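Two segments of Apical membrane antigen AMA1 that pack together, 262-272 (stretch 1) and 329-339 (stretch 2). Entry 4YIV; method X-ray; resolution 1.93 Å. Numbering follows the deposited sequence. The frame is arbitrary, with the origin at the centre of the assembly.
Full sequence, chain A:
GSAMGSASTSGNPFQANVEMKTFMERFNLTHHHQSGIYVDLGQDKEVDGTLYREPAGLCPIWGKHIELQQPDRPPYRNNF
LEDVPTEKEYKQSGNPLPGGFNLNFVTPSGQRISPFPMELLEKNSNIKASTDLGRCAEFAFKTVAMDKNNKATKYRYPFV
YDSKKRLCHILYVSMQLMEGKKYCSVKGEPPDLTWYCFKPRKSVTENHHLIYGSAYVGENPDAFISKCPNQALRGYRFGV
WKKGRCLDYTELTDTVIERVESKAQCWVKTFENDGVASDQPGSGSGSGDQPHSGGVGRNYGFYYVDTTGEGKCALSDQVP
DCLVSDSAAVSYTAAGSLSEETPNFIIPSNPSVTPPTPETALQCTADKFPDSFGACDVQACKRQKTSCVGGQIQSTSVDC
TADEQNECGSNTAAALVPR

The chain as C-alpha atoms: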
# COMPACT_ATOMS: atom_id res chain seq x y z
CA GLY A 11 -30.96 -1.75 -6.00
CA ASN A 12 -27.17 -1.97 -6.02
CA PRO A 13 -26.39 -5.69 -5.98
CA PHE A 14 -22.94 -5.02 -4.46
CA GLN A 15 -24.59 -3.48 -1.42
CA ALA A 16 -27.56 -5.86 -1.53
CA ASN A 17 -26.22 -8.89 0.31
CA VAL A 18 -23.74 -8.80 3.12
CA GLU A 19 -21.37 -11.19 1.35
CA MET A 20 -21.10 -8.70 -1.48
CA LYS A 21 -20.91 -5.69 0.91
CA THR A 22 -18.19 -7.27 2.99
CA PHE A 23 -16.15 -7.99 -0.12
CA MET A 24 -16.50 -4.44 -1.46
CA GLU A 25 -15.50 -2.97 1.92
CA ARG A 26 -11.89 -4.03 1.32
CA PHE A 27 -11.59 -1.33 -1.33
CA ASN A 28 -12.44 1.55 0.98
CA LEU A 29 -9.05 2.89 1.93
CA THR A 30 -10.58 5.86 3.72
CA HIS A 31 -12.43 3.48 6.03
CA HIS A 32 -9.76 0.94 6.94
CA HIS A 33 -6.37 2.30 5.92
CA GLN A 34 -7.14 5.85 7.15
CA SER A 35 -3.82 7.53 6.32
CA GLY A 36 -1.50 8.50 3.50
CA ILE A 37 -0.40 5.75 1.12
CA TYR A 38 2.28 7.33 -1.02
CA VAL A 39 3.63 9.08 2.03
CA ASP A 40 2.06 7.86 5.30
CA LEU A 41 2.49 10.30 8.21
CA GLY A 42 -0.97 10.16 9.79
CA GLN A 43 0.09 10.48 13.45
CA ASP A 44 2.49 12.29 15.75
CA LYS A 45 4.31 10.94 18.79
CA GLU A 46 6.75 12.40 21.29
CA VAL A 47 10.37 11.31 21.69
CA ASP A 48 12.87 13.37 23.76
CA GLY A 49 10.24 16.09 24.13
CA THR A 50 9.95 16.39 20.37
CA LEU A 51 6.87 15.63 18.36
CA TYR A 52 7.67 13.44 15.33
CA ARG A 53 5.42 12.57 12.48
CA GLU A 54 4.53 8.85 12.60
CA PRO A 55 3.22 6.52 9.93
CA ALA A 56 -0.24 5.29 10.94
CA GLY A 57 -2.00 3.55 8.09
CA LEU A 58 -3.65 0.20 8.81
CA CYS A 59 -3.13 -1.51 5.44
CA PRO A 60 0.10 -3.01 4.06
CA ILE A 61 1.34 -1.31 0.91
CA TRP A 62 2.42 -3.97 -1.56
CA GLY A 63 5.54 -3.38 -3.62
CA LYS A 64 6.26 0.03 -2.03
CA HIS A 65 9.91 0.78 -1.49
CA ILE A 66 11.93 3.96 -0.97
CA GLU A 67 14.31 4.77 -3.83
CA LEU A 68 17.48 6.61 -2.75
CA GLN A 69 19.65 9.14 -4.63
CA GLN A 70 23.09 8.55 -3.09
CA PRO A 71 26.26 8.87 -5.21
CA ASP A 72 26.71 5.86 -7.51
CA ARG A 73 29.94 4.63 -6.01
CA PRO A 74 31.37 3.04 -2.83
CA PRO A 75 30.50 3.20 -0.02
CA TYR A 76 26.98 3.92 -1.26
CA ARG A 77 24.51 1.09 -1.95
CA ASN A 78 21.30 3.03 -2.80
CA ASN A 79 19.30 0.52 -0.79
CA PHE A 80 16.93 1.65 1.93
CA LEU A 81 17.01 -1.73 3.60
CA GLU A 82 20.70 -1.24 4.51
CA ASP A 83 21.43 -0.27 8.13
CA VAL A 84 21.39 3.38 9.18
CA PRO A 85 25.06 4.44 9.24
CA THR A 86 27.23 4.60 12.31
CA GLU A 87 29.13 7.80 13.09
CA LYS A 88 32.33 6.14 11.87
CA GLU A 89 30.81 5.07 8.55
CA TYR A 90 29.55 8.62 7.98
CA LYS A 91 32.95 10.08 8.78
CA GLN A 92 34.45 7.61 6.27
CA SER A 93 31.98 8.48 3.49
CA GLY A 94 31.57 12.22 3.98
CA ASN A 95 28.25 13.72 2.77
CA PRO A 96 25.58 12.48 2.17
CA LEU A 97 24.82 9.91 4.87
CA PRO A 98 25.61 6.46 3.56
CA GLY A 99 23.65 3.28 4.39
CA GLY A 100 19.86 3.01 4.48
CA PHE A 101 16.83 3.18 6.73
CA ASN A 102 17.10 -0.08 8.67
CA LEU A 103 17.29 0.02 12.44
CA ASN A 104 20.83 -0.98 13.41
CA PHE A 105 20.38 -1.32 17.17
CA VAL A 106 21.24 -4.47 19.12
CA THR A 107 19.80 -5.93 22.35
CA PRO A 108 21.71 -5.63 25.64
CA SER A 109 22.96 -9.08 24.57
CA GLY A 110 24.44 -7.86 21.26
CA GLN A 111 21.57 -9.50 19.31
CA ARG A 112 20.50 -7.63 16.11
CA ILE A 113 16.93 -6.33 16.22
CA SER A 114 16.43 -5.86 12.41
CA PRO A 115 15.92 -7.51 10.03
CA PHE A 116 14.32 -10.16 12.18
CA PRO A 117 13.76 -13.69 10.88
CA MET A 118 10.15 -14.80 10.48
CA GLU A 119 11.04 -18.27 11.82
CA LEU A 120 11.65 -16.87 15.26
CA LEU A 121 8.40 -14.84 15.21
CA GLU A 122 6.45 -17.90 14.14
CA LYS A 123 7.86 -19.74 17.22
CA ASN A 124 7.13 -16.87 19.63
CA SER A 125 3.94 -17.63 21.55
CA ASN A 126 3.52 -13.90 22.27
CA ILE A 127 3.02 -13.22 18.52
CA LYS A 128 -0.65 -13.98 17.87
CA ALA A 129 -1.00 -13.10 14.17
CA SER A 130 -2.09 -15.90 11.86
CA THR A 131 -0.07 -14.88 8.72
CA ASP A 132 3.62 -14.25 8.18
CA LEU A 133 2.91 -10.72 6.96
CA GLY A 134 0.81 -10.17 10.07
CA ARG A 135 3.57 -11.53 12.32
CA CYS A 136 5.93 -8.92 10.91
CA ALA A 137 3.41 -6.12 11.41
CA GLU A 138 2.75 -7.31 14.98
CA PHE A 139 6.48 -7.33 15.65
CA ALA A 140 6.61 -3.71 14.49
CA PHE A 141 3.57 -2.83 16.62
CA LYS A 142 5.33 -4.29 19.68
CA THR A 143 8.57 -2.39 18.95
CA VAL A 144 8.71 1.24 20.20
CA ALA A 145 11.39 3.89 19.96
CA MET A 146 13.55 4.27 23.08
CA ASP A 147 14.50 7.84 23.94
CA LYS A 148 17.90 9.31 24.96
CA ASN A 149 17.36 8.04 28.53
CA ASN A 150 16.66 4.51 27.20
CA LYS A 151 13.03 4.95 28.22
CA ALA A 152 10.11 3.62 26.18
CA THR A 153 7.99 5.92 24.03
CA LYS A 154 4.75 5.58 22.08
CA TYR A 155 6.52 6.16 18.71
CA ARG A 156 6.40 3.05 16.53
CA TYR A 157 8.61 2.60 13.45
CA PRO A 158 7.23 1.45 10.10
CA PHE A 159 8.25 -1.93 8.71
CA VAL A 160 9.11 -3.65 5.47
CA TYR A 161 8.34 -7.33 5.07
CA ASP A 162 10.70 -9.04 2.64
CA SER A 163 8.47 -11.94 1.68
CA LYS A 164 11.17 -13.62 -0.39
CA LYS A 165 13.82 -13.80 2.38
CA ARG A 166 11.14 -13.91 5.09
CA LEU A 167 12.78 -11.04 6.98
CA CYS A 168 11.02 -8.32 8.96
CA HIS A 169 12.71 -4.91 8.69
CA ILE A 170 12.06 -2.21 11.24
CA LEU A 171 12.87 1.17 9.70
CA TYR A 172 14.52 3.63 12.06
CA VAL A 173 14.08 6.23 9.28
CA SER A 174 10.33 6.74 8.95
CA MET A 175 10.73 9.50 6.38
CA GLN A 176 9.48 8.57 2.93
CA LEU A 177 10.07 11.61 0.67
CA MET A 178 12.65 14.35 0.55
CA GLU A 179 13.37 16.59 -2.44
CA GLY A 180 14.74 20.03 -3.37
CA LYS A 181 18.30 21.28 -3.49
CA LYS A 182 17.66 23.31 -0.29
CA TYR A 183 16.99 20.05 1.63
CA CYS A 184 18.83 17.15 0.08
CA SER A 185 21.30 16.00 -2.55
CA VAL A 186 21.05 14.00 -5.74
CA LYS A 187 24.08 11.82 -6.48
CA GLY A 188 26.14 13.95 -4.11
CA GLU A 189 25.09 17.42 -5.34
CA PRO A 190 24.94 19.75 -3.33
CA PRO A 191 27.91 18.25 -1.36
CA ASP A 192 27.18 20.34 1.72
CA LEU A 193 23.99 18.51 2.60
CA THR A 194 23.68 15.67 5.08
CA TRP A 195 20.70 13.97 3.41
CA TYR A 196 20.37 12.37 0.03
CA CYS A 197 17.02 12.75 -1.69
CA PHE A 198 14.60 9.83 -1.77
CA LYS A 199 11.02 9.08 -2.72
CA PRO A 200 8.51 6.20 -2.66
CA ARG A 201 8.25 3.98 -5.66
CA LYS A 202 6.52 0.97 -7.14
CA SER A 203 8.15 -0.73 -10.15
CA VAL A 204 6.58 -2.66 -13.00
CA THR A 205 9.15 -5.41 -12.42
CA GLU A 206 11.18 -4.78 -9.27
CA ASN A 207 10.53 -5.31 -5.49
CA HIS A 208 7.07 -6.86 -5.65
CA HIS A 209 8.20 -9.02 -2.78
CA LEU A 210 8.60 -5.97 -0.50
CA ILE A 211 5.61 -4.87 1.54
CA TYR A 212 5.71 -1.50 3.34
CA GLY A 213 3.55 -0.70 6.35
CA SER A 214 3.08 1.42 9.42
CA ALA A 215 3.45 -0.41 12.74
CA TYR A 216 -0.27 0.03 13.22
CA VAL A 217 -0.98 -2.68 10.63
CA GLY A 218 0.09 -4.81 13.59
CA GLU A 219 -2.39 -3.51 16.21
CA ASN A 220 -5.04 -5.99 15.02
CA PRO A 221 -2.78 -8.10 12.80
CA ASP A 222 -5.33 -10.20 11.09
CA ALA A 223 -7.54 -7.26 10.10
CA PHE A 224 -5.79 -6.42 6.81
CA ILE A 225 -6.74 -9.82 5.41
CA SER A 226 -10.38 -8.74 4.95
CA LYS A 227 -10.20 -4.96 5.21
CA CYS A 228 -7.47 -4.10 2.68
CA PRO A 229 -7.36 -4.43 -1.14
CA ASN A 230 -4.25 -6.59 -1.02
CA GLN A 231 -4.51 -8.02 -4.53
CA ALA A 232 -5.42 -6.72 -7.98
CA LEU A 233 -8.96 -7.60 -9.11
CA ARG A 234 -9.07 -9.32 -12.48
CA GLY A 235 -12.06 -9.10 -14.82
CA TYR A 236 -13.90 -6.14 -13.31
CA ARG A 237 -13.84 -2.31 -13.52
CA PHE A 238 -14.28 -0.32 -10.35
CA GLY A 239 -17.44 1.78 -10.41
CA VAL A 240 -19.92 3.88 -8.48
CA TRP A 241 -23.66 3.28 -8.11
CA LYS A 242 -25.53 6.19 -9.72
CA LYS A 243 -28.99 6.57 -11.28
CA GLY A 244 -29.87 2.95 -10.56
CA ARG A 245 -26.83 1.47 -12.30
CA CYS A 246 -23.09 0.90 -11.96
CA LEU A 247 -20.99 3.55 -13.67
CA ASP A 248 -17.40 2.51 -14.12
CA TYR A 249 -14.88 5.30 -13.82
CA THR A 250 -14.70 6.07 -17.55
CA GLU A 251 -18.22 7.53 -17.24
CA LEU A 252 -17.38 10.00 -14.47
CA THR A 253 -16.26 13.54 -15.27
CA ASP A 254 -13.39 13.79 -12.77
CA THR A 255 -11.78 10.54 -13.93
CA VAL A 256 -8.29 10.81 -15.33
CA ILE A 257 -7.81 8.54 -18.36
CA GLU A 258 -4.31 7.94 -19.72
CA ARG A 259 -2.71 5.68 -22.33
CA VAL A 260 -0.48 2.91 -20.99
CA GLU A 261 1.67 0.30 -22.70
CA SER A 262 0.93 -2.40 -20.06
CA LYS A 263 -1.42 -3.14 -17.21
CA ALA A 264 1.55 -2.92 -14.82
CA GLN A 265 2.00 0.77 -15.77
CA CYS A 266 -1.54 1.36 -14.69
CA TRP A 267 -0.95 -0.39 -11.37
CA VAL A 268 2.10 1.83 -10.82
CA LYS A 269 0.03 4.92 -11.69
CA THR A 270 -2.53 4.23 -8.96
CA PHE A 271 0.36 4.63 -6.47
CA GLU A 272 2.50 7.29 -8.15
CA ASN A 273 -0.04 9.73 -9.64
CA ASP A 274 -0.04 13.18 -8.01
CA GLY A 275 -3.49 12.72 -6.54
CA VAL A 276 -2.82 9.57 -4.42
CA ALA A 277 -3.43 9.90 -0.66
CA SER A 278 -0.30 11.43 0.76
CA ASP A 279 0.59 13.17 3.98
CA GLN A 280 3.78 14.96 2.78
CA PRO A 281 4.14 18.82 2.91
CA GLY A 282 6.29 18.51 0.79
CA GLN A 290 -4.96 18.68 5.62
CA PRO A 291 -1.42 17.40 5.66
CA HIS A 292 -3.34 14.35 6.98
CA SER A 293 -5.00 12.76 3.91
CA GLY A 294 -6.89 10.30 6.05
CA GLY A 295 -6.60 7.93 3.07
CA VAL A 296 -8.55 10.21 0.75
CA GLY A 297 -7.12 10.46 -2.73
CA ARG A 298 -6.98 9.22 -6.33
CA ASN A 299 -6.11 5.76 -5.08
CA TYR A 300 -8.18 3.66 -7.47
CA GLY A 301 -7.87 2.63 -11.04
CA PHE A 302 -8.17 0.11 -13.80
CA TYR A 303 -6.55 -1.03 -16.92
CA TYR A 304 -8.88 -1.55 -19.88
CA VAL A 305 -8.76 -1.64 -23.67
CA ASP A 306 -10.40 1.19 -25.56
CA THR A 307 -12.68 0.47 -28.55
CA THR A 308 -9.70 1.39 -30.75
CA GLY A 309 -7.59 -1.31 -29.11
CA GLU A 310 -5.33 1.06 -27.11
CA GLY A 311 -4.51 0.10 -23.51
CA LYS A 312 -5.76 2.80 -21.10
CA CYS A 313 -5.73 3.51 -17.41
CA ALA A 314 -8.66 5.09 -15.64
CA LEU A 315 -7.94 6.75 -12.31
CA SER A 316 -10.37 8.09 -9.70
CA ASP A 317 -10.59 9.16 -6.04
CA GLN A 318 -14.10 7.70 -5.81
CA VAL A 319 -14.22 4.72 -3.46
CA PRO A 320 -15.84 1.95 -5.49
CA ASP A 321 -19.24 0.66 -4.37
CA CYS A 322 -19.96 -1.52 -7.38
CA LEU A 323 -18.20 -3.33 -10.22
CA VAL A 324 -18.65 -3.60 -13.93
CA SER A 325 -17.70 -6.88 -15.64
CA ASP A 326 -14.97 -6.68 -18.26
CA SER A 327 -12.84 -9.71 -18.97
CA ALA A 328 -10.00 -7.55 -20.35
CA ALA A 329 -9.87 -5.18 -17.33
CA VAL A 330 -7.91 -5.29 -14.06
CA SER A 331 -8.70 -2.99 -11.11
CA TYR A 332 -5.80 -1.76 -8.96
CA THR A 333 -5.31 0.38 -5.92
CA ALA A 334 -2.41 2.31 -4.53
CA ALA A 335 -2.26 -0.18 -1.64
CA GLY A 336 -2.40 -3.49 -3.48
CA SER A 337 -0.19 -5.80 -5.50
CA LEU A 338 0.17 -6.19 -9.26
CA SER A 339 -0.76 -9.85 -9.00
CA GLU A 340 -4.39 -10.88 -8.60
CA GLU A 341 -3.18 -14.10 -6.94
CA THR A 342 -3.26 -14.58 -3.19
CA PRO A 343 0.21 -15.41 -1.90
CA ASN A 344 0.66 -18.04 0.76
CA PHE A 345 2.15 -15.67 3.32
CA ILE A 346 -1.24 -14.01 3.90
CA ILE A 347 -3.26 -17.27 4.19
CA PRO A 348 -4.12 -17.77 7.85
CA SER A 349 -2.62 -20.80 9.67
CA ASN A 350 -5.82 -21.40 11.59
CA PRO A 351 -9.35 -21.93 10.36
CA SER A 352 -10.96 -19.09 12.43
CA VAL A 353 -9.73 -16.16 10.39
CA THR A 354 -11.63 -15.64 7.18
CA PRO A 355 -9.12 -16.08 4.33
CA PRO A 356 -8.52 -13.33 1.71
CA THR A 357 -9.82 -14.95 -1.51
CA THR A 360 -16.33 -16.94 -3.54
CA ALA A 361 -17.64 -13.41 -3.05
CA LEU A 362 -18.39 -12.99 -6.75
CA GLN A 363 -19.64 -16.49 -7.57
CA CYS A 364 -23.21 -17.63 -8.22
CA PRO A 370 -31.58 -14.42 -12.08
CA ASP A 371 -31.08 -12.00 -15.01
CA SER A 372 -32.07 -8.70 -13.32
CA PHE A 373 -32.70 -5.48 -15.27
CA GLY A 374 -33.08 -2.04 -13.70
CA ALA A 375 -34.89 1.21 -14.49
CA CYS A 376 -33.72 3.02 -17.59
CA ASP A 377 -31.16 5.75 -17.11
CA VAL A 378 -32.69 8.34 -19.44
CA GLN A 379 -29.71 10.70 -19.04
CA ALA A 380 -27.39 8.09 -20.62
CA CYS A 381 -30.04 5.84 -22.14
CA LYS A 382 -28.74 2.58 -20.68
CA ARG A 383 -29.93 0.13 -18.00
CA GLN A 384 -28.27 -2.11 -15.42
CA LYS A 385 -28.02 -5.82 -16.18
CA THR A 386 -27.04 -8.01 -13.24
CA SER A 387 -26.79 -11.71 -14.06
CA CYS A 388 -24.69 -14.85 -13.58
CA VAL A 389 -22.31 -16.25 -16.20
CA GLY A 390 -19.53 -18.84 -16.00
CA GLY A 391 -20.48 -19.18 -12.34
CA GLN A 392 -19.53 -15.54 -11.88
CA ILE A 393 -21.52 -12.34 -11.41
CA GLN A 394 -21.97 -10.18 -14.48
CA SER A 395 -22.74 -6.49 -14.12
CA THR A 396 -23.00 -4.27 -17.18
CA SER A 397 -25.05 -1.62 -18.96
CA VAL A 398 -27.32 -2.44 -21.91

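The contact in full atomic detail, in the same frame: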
# COMPACT_ATOMS: atom_id res chain seq x y z
N SER A 262 1.15 -1.12 -20.77
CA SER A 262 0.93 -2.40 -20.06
C SER A 262 0.01 -2.20 -18.87
O SER A 262 -0.17 -1.07 -18.37
CB SER A 262 2.24 -2.99 -19.55
OG SER A 262 2.74 -2.24 -18.46
N LYS A 263 -0.59 -3.28 -18.40
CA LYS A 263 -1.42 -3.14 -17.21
C LYS A 263 -0.55 -2.81 -15.98
O LYS A 263 -1.00 -2.16 -15.03
CB LYS A 263 -2.27 -4.40 -17.00
CG LYS A 263 -1.53 -5.68 -16.92
CD LYS A 263 -2.51 -6.87 -17.00
CE LYS A 263 -1.85 -8.16 -16.47
NZ LYS A 263 -2.80 -9.32 -16.31
N ALA A 264 0.71 -3.19 -15.99
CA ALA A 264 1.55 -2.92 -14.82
C ALA A 264 1.81 -1.41 -14.69
O ALA A 264 1.94 -0.91 -13.57
CB ALA A 264 2.85 -3.69 -14.88
N GLN A 265 1.85 -0.69 -15.81
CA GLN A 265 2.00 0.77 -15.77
C GLN A 265 0.82 1.41 -15.11
O GLN A 265 0.97 2.38 -14.38
CB GLN A 265 2.19 1.36 -17.18
CG GLN A 265 3.54 1.03 -17.78
CD GLN A 265 3.74 1.66 -19.16
OE1 GLN A 265 2.80 2.16 -19.78
NE2 GLN A 265 4.99 1.64 -19.63
N CYS A 266 -0.35 0.86 -15.32
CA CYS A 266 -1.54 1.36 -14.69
C CYS A 266 -1.47 1.15 -13.18
O CYS A 266 -1.76 2.03 -12.43
CB CYS A 266 -2.78 0.69 -15.26
SG CYS A 266 -4.34 1.36 -14.71
N TRP A 267 -1.06 -0.04 -12.77
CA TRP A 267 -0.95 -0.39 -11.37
C TRP A 267 0.01 0.58 -10.70
O TRP A 267 -0.28 1.10 -9.62
CB TRP A 267 -0.49 -1.85 -11.23
CG TRP A 267 -0.03 -2.20 -9.84
CD1 TRP A 267 -0.83 -2.39 -8.73
CD2 TRP A 267 1.31 -2.44 -9.40
NE1 TRP A 267 -0.06 -2.71 -7.65
CE2 TRP A 267 1.25 -2.75 -8.02
CE3 TRP A 267 2.55 -2.43 -10.02
CZ2 TRP A 267 2.38 -3.04 -7.26
CZ3 TRP A 267 3.67 -2.72 -9.26
CH2 TRP A 267 3.58 -3.01 -7.90
N VAL A 268 1.13 0.87 -11.36
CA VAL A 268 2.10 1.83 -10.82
C VAL A 268 1.46 3.22 -10.70
O VAL A 268 1.67 3.91 -9.69
CB VAL A 268 3.35 1.92 -11.70
CG1 VAL A 268 4.23 3.13 -11.27
CG2 VAL A 268 4.12 0.64 -11.63
N LYS A 269 0.68 3.61 -11.70
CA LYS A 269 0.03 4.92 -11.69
C LYS A 269 -0.93 5.10 -10.52
O LYS A 269 -1.06 6.22 -10.00
CB LYS A 269 -0.73 5.18 -13.02
CG LYS A 269 0.12 5.64 -14.23
CD LYS A 269 -0.79 6.02 -15.45
CE LYS A 269 -0.00 6.57 -16.62
NZ LYS A 269 0.64 7.89 -16.30
N THR A 270 -1.59 4.03 -10.06
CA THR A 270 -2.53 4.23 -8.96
C THR A 270 -1.78 4.62 -7.69
O THR A 270 -2.34 5.28 -6.83
CB THR A 270 -3.42 2.97 -8.69
OG1 THR A 270 -2.60 1.87 -8.25
CG2 THR A 270 -4.14 2.54 -9.98
N PHE A 271 -0.49 4.24 -7.59
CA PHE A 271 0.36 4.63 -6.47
C PHE A 271 1.12 5.94 -6.68
O PHE A 271 1.35 6.69 -5.73
CB PHE A 271 1.39 3.53 -6.20
CG PHE A 271 2.31 3.81 -5.04
CD1 PHE A 271 1.85 3.77 -3.74
CD2 PHE A 271 3.64 4.09 -5.27
CE1 PHE A 271 2.72 4.02 -2.69
CE2 PHE A 271 4.51 4.34 -4.25
CZ PHE A 271 4.05 4.30 -2.94
N GLU A 272 1.56 6.19 -7.91
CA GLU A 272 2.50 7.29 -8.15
C GLU A 272 1.86 8.56 -8.72
O GLU A 272 2.53 9.59 -8.78
CB GLU A 272 3.63 6.80 -9.07
CG GLU A 272 4.50 5.71 -8.44
CD GLU A 272 5.82 5.50 -9.14
OE1 GLU A 272 6.70 4.76 -8.60
OE2 GLU A 272 5.98 6.06 -10.25
N ALA A 329 -10.24 -6.21 -18.30
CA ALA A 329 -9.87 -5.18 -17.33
C ALA A 329 -9.19 -5.78 -16.10
O ALA A 329 -9.41 -6.94 -15.77
CB ALA A 329 -11.12 -4.38 -16.91
N VAL A 330 -8.39 -4.97 -15.41
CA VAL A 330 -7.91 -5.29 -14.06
C VAL A 330 -7.98 -4.00 -13.24
O VAL A 330 -7.48 -2.96 -13.69
CB VAL A 330 -6.45 -5.83 -14.05
CG1 VAL A 330 -6.03 -6.19 -12.62
CG2 VAL A 330 -6.28 -7.04 -14.97
N SER A 331 -8.61 -4.09 -12.06
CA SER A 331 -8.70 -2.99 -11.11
C SER A 331 -7.64 -3.07 -10.02
O SER A 331 -7.45 -4.11 -9.38
CB SER A 331 -10.10 -2.95 -10.50
OG SER A 331 -11.06 -2.56 -11.48
N TYR A 332 -6.95 -1.93 -9.84
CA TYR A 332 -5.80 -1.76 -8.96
C TYR A 332 -6.07 -0.69 -7.93
O TYR A 332 -6.91 0.18 -8.14
CB TYR A 332 -4.56 -1.33 -9.75
CG TYR A 332 -4.13 -2.33 -10.82
CD1 TYR A 332 -3.62 -3.59 -10.47
CD2 TYR A 332 -4.24 -2.01 -12.16
CE1 TYR A 332 -3.22 -4.49 -11.45
CE2 TYR A 332 -3.83 -2.91 -13.14
CZ TYR A 332 -3.33 -4.14 -12.78
OH TYR A 332 -2.94 -5.02 -13.77
N THR A 333 -5.35 -0.75 -6.82
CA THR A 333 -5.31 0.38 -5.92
C THR A 333 -3.89 0.68 -5.55
O THR A 333 -2.96 -0.13 -5.76
CB THR A 333 -6.11 0.16 -4.61
OG1 THR A 333 -5.37 -0.67 -3.71
CG2 THR A 333 -7.43 -0.47 -4.90
N ALA A 334 -3.70 1.89 -5.02
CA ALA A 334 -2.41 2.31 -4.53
C ALA A 334 -1.83 1.37 -3.48
O ALA A 334 -0.60 1.26 -3.31
CB ALA A 334 -2.53 3.76 -3.96
N ALA A 335 -2.71 0.67 -2.75
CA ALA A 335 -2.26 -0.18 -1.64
C ALA A 335 -1.88 -1.60 -2.08
O ALA A 335 -1.02 -2.23 -1.45
CB ALA A 335 -3.34 -0.27 -0.56
N GLY A 336 -2.53 -2.09 -3.13
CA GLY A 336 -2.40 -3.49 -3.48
C GLY A 336 -1.28 -3.89 -4.41
O GLY A 336 -0.50 -3.05 -4.89
N SER A 337 -1.26 -5.18 -4.73
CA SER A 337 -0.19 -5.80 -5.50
C SER A 337 -0.57 -5.82 -6.98
O SER A 337 -1.73 -5.64 -7.33
CB SER A 337 0.08 -7.25 -5.04
OG SER A 337 -1.06 -8.05 -5.30
N LEU A 338 0.42 -6.03 -7.84
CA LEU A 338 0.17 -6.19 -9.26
C LEU A 338 -0.57 -7.49 -9.51
O LEU A 338 -1.54 -7.53 -10.29
CB LEU A 338 1.49 -6.17 -10.04
CG LEU A 338 1.45 -6.41 -11.54
CD1 LEU A 338 0.58 -5.44 -12.26
CD2 LEU A 338 2.85 -6.32 -12.05
N SER A 339 -0.13 -8.54 -8.83
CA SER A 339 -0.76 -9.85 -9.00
C SER A 339 -2.18 -9.89 -8.43
O SER A 339 -2.46 -9.27 -7.39
CB SER A 339 0.07 -10.95 -8.34
OG SER A 339 -0.54 -12.20 -8.64
O HOH W 1 -0.33 0.39 -6.70

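Trp267 is the centre of this contact between a helix and the strand and loop beside it. Its t rotamer at chi1 (167°), with chi2 near 74°, places the indole against the loop that follows the strand, with its NE1 side facing Gly336. There the ring's one polar atom finds an acceptor: Trp267 NE1 donates to Gly336 O at 2.8 Å, nearly in line, so a buried N-H is not left unpaired. The rest of the indole is free for apolar packing. Leu338 CB lies 3.8 Å from the centroid of the six-membered ring of Trp267, over its face.

Tyr332, with chi1 m, turns its ring face to the helix. Trp267 CB stands over that face, 3.6 Å from the Tyr332 ring centroid and only 8° off the normal, while the indole edge approaches in an offset edge-to-face pair. Cys266 SG sits at the tyrosine's edge, 4.2 Å from Tyr332 CD2.

Thr270 adopts p, which lets Thr270 OG1 donate back to Trp267 O within its own helix (2.8 Å), while its methyl Thr270 CG2 packs 3.9 Å from Tyr332 CB. A water donates to both Trp267 O and Thr333 O, bridging the backbones. Small residues suit the close approaches: Ala334 CB comes within 3.3 Å of Thr270 O, and Ala264 CB within 3.9 Å of Leu338 CD2.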